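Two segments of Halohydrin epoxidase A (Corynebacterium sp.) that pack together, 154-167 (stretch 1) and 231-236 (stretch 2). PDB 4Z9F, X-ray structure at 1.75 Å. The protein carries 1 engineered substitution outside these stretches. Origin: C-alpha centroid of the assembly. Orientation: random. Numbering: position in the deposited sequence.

Stretch 1 (154-167) TVALVESAAKTLSR
Stretch 2, residues 231-236: IVGQFF

Stretch 1 is a helix, kinked where the N atoms of Lys-163 and Thr-164 bond back to the O atoms of Ser-160 and Ala-161, with Ser-166 and Arg-167 in a 3-10 segment; stretch 2 is a loop leading into a strand. They run antiparallel, with CA atoms 5.1 Å apart at Ala-162 and Gly-233 and 6.8 Å apart at Val-155 and Phe-235. No direct hydrogen bond joins them, so shape carries most of the contact, which buries 315 Å².

Ile-231 (chi1 p, chi2 t) stays out of reach, but its O accepts Gln-234 NE2 at 3.0 Å, tying the loop to itself. Val-232 (phi/psi -55/144, chi1 p) points toward the helix and sets CG2 3.5 Å from Ser-166 OG. That hydroxyl (chi1 m) donates to Ala-162 O at a very short 2.5 Å; its proton is committed to its own segment, and the Val-232 methyl packs against the oxygen.

Gly-233 is the pivot. Its phi/psi of 89/20 would jam a CB against the preceding carbonyl, and an ideal CB would also lie 3.0 Å from Ala-162 CB. Small meets smaller: Ala-162 CB reaches Gly-233 CA at 3.6 Å, and Glu-159 CA comes 3.7 Å from Gly-233 O. A water bridges the backbones here, donating to Gly-233 O at 2.9 Å and Glu-159 O at 2.6 Å while accepting from Lys-163 NZ at 2.9 Å.

Gln-234 (-131/171; chi1 p, chi2 t) has its CA-to-CB bond pointing away from the helix and offers backbone instead: Val-158 CG1 (chi1 t) lies 4.4 Å from Gln-234 O and 4.3 Å from Gly-233 C.

Phe-235 (-96/137; chi1 t, chi2 100°) points back toward the helix. Val-155 (chi1 t) meets its ring obliquely, CG2 to CD1 at 3.8 Å, an apolar pairing that spans the wider CA spacing. Phe-236 (-118/118, chi1 m) continues the strand beyond reach.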

ATOM      1  N   THR C 154       9.476   3.059  11.768  1.00 20.10           N
ATOM      2  CA  THR C 154       9.225   2.012  12.750  1.00 20.61           C
ATOM      3  C   THR C 154       8.184   1.003  12.268  1.00 18.74           C
ATOM      4  O   THR C 154       8.238  -0.177  12.633  1.00 17.44           O
ATOM      5  CB  THR C 154       8.821   2.654  14.078  1.00 21.07           C
ATOM      6  OG1 THR C 154       9.896   3.488  14.522  1.00 19.44           O
ATOM      7  CG2 THR C 154       8.542   1.623  15.119  1.00 17.62           C
ATOM      8  N   VAL C 155       7.252   1.419  11.421  1.00 21.98           N
ATOM      9  CA  VAL C 155       6.398   0.422  10.795  1.00 17.56           C
ATOM     10  C   VAL C 155       7.229  -0.481   9.892  1.00 14.99           C
ATOM     11  O   VAL C 155       7.052  -1.702   9.881  1.00 17.69           O
ATOM     12  CB  VAL C 155       5.257   1.108  10.023  1.00 18.91           C
ATOM     13  CG1 VAL C 155       4.403   0.063   9.303  1.00 17.35           C
ATOM     14  CG2 VAL C 155       4.387   1.931  10.982  1.00 16.27           C
ATOM     15  N   ALA C 156       8.139   0.113   9.114  1.00 18.55           N
ATOM     16  CA  ALA C 156       9.012  -0.659   8.234  1.00 20.10           C
ATOM     17  C   ALA C 156       9.962  -1.545   9.027  1.00 20.57           C
ATOM     18  O   ALA C 156      10.348  -2.625   8.558  1.00 19.94           O
ATOM     19  CB  ALA C 156       9.805   0.290   7.331  1.00 20.69           C
ATOM     20  N   LEU C 157      10.356  -1.107  10.224  1.00 17.59           N
ATOM     21  CA  LEU C 157      11.162  -1.972  11.083  1.00 21.38           C
ATOM     22  C   LEU C 157      10.386  -3.229  11.456  1.00 20.32           C
ATOM     23  O   LEU C 157      10.915  -4.346  11.382  1.00 18.55           O
ATOM     24  CB  LEU C 157      11.600  -1.205  12.329  1.00 20.01           C
ATOM     25  CG  LEU C 157      12.227  -2.008  13.481  1.00 18.37           C
ATOM     26  CD1 LEU C 157      13.665  -2.358  13.142  1.00 19.00           C
ATOM     27  CD2 LEU C 157      12.148  -1.189  14.756  1.00 18.38           C
ATOM     28  N   VAL C 158       9.115  -3.068  11.818  1.00 20.50           N
ATOM     29  CA  VAL C 158       8.256  -4.214  12.100  1.00 18.51           C
ATOM     30  C   VAL C 158       8.163  -5.139  10.892  1.00 18.94           C
ATOM     31  O   VAL C 158       8.343  -6.358  11.004  1.00 17.35           O
ATOM     32  CB  VAL C 158       6.863  -3.730  12.533  1.00 17.90           C
ATOM     33  CG1 VAL C 158       5.872  -4.876  12.519  1.00 14.56           C
ATOM     34  CG2 VAL C 158       6.948  -3.086  13.906  1.00 18.17           C
ATOM     35  N   GLU C 159       7.838  -4.581   9.720  1.00 14.62           N
ATOM     36  CA  GLU C 159       7.611  -5.424   8.549  1.00 16.75           C
ATOM     37  C   GLU C 159       8.874  -6.187   8.164  1.00 17.54           C
ATOM     38  O   GLU C 159       8.800  -7.337   7.718  1.00 20.10           O
ATOM     39  CB  GLU C 159       7.131  -4.566   7.379  1.00 19.51           C
ATOM     40  CG  GLU C 159       5.821  -3.893   7.677  1.00 18.44           C
ATOM     41  CD  GLU C 159       5.289  -3.078   6.514  1.00 23.97           C
ATOM     42  OE1 GLU C 159       4.067  -2.832   6.508  1.00 26.68           O
ATOM     43  OE2 GLU C 159       6.087  -2.684   5.623  1.00 28.48           O
ATOM     44  N   SER C 160      10.039  -5.563   8.337  1.00 18.18           N
ATOM     45  CA  SER C 160      11.284  -6.193   7.907  1.00 16.73           C
ATOM     46  C   SER C 160      11.837  -7.140   8.969  1.00 21.33           C
ATOM     47  O   SER C 160      12.249  -8.263   8.650  1.00 18.99           O
ATOM     48  CB  SER C 160      12.328  -5.134   7.568  1.00 20.88           C
ATOM     49  OG  SER C 160      13.586  -5.767   7.366  1.00 21.21           O
ATOM     50  N   ALA C 161      11.878  -6.692  10.228  1.00 17.51           N
ATOM     51  CA  ALA C 161      12.441  -7.520  11.295  1.00 19.05           C
ATOM     52  C   ALA C 161      11.626  -8.790  11.517  1.00 19.03           C
ATOM     53  O   ALA C 161      12.176  -9.815  11.935  1.00 20.54           O
ATOM     54  CB  ALA C 161      12.528  -6.713  12.588  1.00 16.40           C
ATOM     55  N   ALA C 162      10.319  -8.743  11.249  1.00 17.97           N
ATOM     56  CA  ALA C 162       9.461  -9.912  11.389  1.00 15.31           C
ATOM     57  C   ALA C 162       9.817 -11.030  10.414  1.00 17.88           C
ATOM     58  O   ALA C 162       9.458 -12.191  10.658  1.00 17.11           O
ATOM     59  CB  ALA C 162       7.999  -9.507  11.175  1.00 17.79           C
ATOM     60  N   LYS C 163      10.487 -10.702   9.309  1.00 17.80           N
ATOM     61  CA  LYS C 163      10.858 -11.724   8.345  1.00 16.04           C
ATOM     62  C   LYS C 163      11.848 -12.713   8.935  1.00 21.96           C
ATOM     63  O   LYS C 163      11.855 -13.881   8.539  1.00 20.58           O
ATOM     64  CB  LYS C 163      11.470 -11.085   7.102  1.00 17.24           C
ATOM     65  CG  LYS C 163      10.590 -10.038   6.443  1.00 22.99           C
ATOM     66  CD  LYS C 163       9.214 -10.581   6.084  1.00 20.08           C
ATOM     67  CE  LYS C 163       8.514  -9.604   5.116  1.00 23.73           C
ATOM     68  NZ  LYS C 163       7.035  -9.712   5.082  1.00 20.82           N
ATOM     69  N   THR C 164      12.697 -12.259   9.858  1.00 17.92           N
ATOM     70  CA  THR C 164      13.664 -13.129  10.528  1.00 18.65           C
ATOM     71  C   THR C 164      13.238 -13.522  11.943  1.00 21.96           C
ATOM     72  O   THR C 164      13.389 -14.688  12.334  1.00 24.30           O
ATOM     73  CB  THR C 164      15.046 -12.455  10.556  1.00 22.70           C
ATOM     74  OG1 THR C 164      14.944 -11.120  11.068  1.00 22.67           O
ATOM     75  CG2 THR C 164      15.629 -12.384   9.153  1.00 23.24           C
ATOM     76  N   LEU C 165      12.684 -12.590  12.723  1.00 18.49           N
ATOM     77  CA  LEU C 165      12.391 -12.879  14.121  1.00 20.53           C
ATOM     78  C   LEU C 165      11.214 -13.844  14.291  1.00 17.39           C
ATOM     79  O   LEU C 165      11.151 -14.558  15.301  1.00 20.59           O
ATOM     80  CB  LEU C 165      12.141 -11.567  14.878  1.00 17.33           C
ATOM     81  CG  LEU C 165      13.326 -10.603  14.926  1.00 19.78           C
ATOM     82  CD1 LEU C 165      12.983  -9.273  15.612  1.00 23.01           C
ATOM     83  CD2 LEU C 165      14.494 -11.267  15.630  1.00 20.02           C
ATOM     84  N   SER C 166      10.285 -13.909  13.324  1.00 20.18           N
ATOM     85  CA  SER C 166       9.125 -14.790  13.482  1.00 16.60           C
ATOM     86  C   SER C 166       9.530 -16.257  13.616  1.00 24.14           C
ATOM     87  O   SER C 166       8.821 -17.046  14.262  1.00 17.86           O
ATOM     88  CB  SER C 166       8.155 -14.631  12.306  1.00 25.39           C
ATOM     89  OG  SER C 166       7.802 -13.264  12.114  1.00 18.98           O
ATOM     90  N   ARG C 167      10.657 -16.646  13.011  1.00 18.53           N
ATOM     91  CA  ARG C 167      11.081 -18.038  13.117  1.00 22.17           C
ATOM     92  C   ARG C 167      11.516 -18.370  14.539  1.00 21.95           C
ATOM     93  O   ARG C 167      11.392 -19.523  14.972  1.00 26.14           O
ATOM     94  CB  ARG C 167      12.208 -18.329  12.122  1.00 23.89           C
ATOM     95  CG  ARG C 167      12.404 -19.830  11.864  1.00 27.00           C
ATOM     96  CD  ARG C 167      11.156 -20.484  11.259  1.00 30.79           C
ATOM     97  NE  ARG C 167      10.818 -19.941   9.943  1.00 32.56           N
ATOM     98  CZ  ARG C 167      11.309 -20.384   8.786  1.00 33.95           C
ATOM     99  NH1 ARG C 167      12.173 -21.393   8.764  1.00 37.39           N
ATOM    100  NH2 ARG C 167      10.941 -19.814   7.644  1.00 30.23           N
ATOM    101  N   ILE C 231      -0.915 -13.668  11.684  1.00 18.88           N
ATOM    102  CA  ILE C 231      -1.078 -12.282  11.239  1.00 16.23           C
ATOM    103  C   ILE C 231       0.169 -11.484  11.627  1.00 17.30           C
ATOM    104  O   ILE C 231       0.216 -10.257  11.494  1.00 17.63           O
ATOM    105  CB  ILE C 231      -2.375 -11.652  11.797  1.00 19.16           C
ATOM    106  CG1 ILE C 231      -2.348 -11.560  13.323  1.00 19.52           C
ATOM    107  CG2 ILE C 231      -3.589 -12.465  11.379  1.00 16.48           C
ATOM    108  CD1 ILE C 231      -3.635 -11.022  13.905  1.00 20.15           C
ATOM    109  N   VAL C 232       1.218 -12.195  12.054  1.00 16.77           N
ATOM    110  CA  VAL C 232       2.468 -11.551  12.446  1.00 13.43           C
ATOM    111  C   VAL C 232       3.035 -10.662  11.344  1.00 15.84           C
ATOM    112  O   VAL C 232       2.969 -10.979  10.149  1.00 17.98           O
ATOM    113  CB  VAL C 232       3.496 -12.626  12.846  1.00 17.03           C
ATOM    114  CG1 VAL C 232       3.799 -13.540  11.667  1.00 17.55           C
ATOM    115  CG2 VAL C 232       4.788 -11.989  13.359  1.00 16.28           C
ATOM    116  N   GLY C 233       3.633  -9.549  11.749  1.00 16.02           N
ATOM    117  CA  GLY C 233       4.519  -8.814  10.865  1.00 15.99           C
ATOM    118  C   GLY C 233       3.865  -7.758  10.004  1.00 19.12           C
ATOM    119  O   GLY C 233       4.473  -7.320   9.012  1.00 18.90           O
ATOM    120  N   GLN C 234       2.675  -7.298  10.371  1.00 21.94           N
ATOM    121  CA  GLN C 234       1.975  -6.284   9.602  1.00 19.75           C
ATOM    122  C   GLN C 234       1.492  -5.159  10.511  1.00 20.23           C
ATOM    123  O   GLN C 234       1.541  -5.236  11.744  1.00 19.23           O
ATOM    124  CB  GLN C 234       0.790  -6.883   8.838  1.00 18.55           C
ATOM    125  CG  GLN C 234      -0.354  -7.392   9.712  1.00 22.47           C
ATOM    126  CD  GLN C 234      -1.398  -8.141   8.914  1.00 21.88           C
ATOM    127  OE1 GLN C 234      -1.998  -7.591   7.984  1.00 20.29           O
ATOM    128  NE2 GLN C 234      -1.621  -9.412   9.260  1.00 18.02           N
ATOM    129  N   PHE C 235       1.013  -4.117   9.851  1.00 15.63           N
ATOM    130  CA  PHE C 235       0.463  -2.912  10.455  1.00 18.15           C
ATOM    131  C   PHE C 235      -1.059  -3.021  10.538  1.00 19.20           C
ATOM    132  O   PHE C 235      -1.713  -3.455   9.581  1.00 15.60           O
ATOM    133  CB  PHE C 235       0.903  -1.715   9.593  1.00 17.52           C
ATOM    134  CG  PHE C 235       0.213  -0.403   9.896  1.00 19.56           C
ATOM    135  CD1 PHE C 235       0.840   0.569  10.671  1.00 18.35           C
ATOM    136  CD2 PHE C 235      -1.024  -0.105   9.326  1.00 20.26           C
ATOM    137  CE1 PHE C 235       0.224   1.814  10.894  1.00 18.80           C
ATOM    138  CE2 PHE C 235      -1.649   1.111   9.568  1.00 21.26           C
ATOM    139  CZ  PHE C 235      -1.019   2.081  10.346  1.00 20.11           C
ATOM    140  N   PHE C 236      -1.619  -2.618  11.680  1.00 18.86           N
ATOM    141  CA  PHE C 236      -3.066  -2.593  11.896  1.00 17.89           C
ATOM    142  C   PHE C 236      -3.508  -1.158  12.149  1.00 17.78           C
ATOM    143  O   PHE C 236      -3.084  -0.535  13.130  1.00 21.60           O
ATOM    144  CB  PHE C 236      -3.490  -3.468  13.083  1.00 17.50           C
ATOM    145  CG  PHE C 236      -3.044  -4.903  12.979  1.00 19.86           C
ATOM    146  CD1 PHE C 236      -2.081  -5.404  13.839  1.00 21.47           C
ATOM    147  CD2 PHE C 236      -3.581  -5.741  12.020  1.00 21.29           C
ATOM    148  CE1 PHE C 236      -1.656  -6.718  13.740  1.00 23.88           C
ATOM    149  CE2 PHE C 236      -3.170  -7.067  11.922  1.00 25.14           C
ATOM    150  CZ  PHE C 236      -2.206  -7.551  12.786  1.00 22.59           C
TER
HETATM  151  O   HOH W   1       6.614  -8.695   7.719  1.00 21.88           O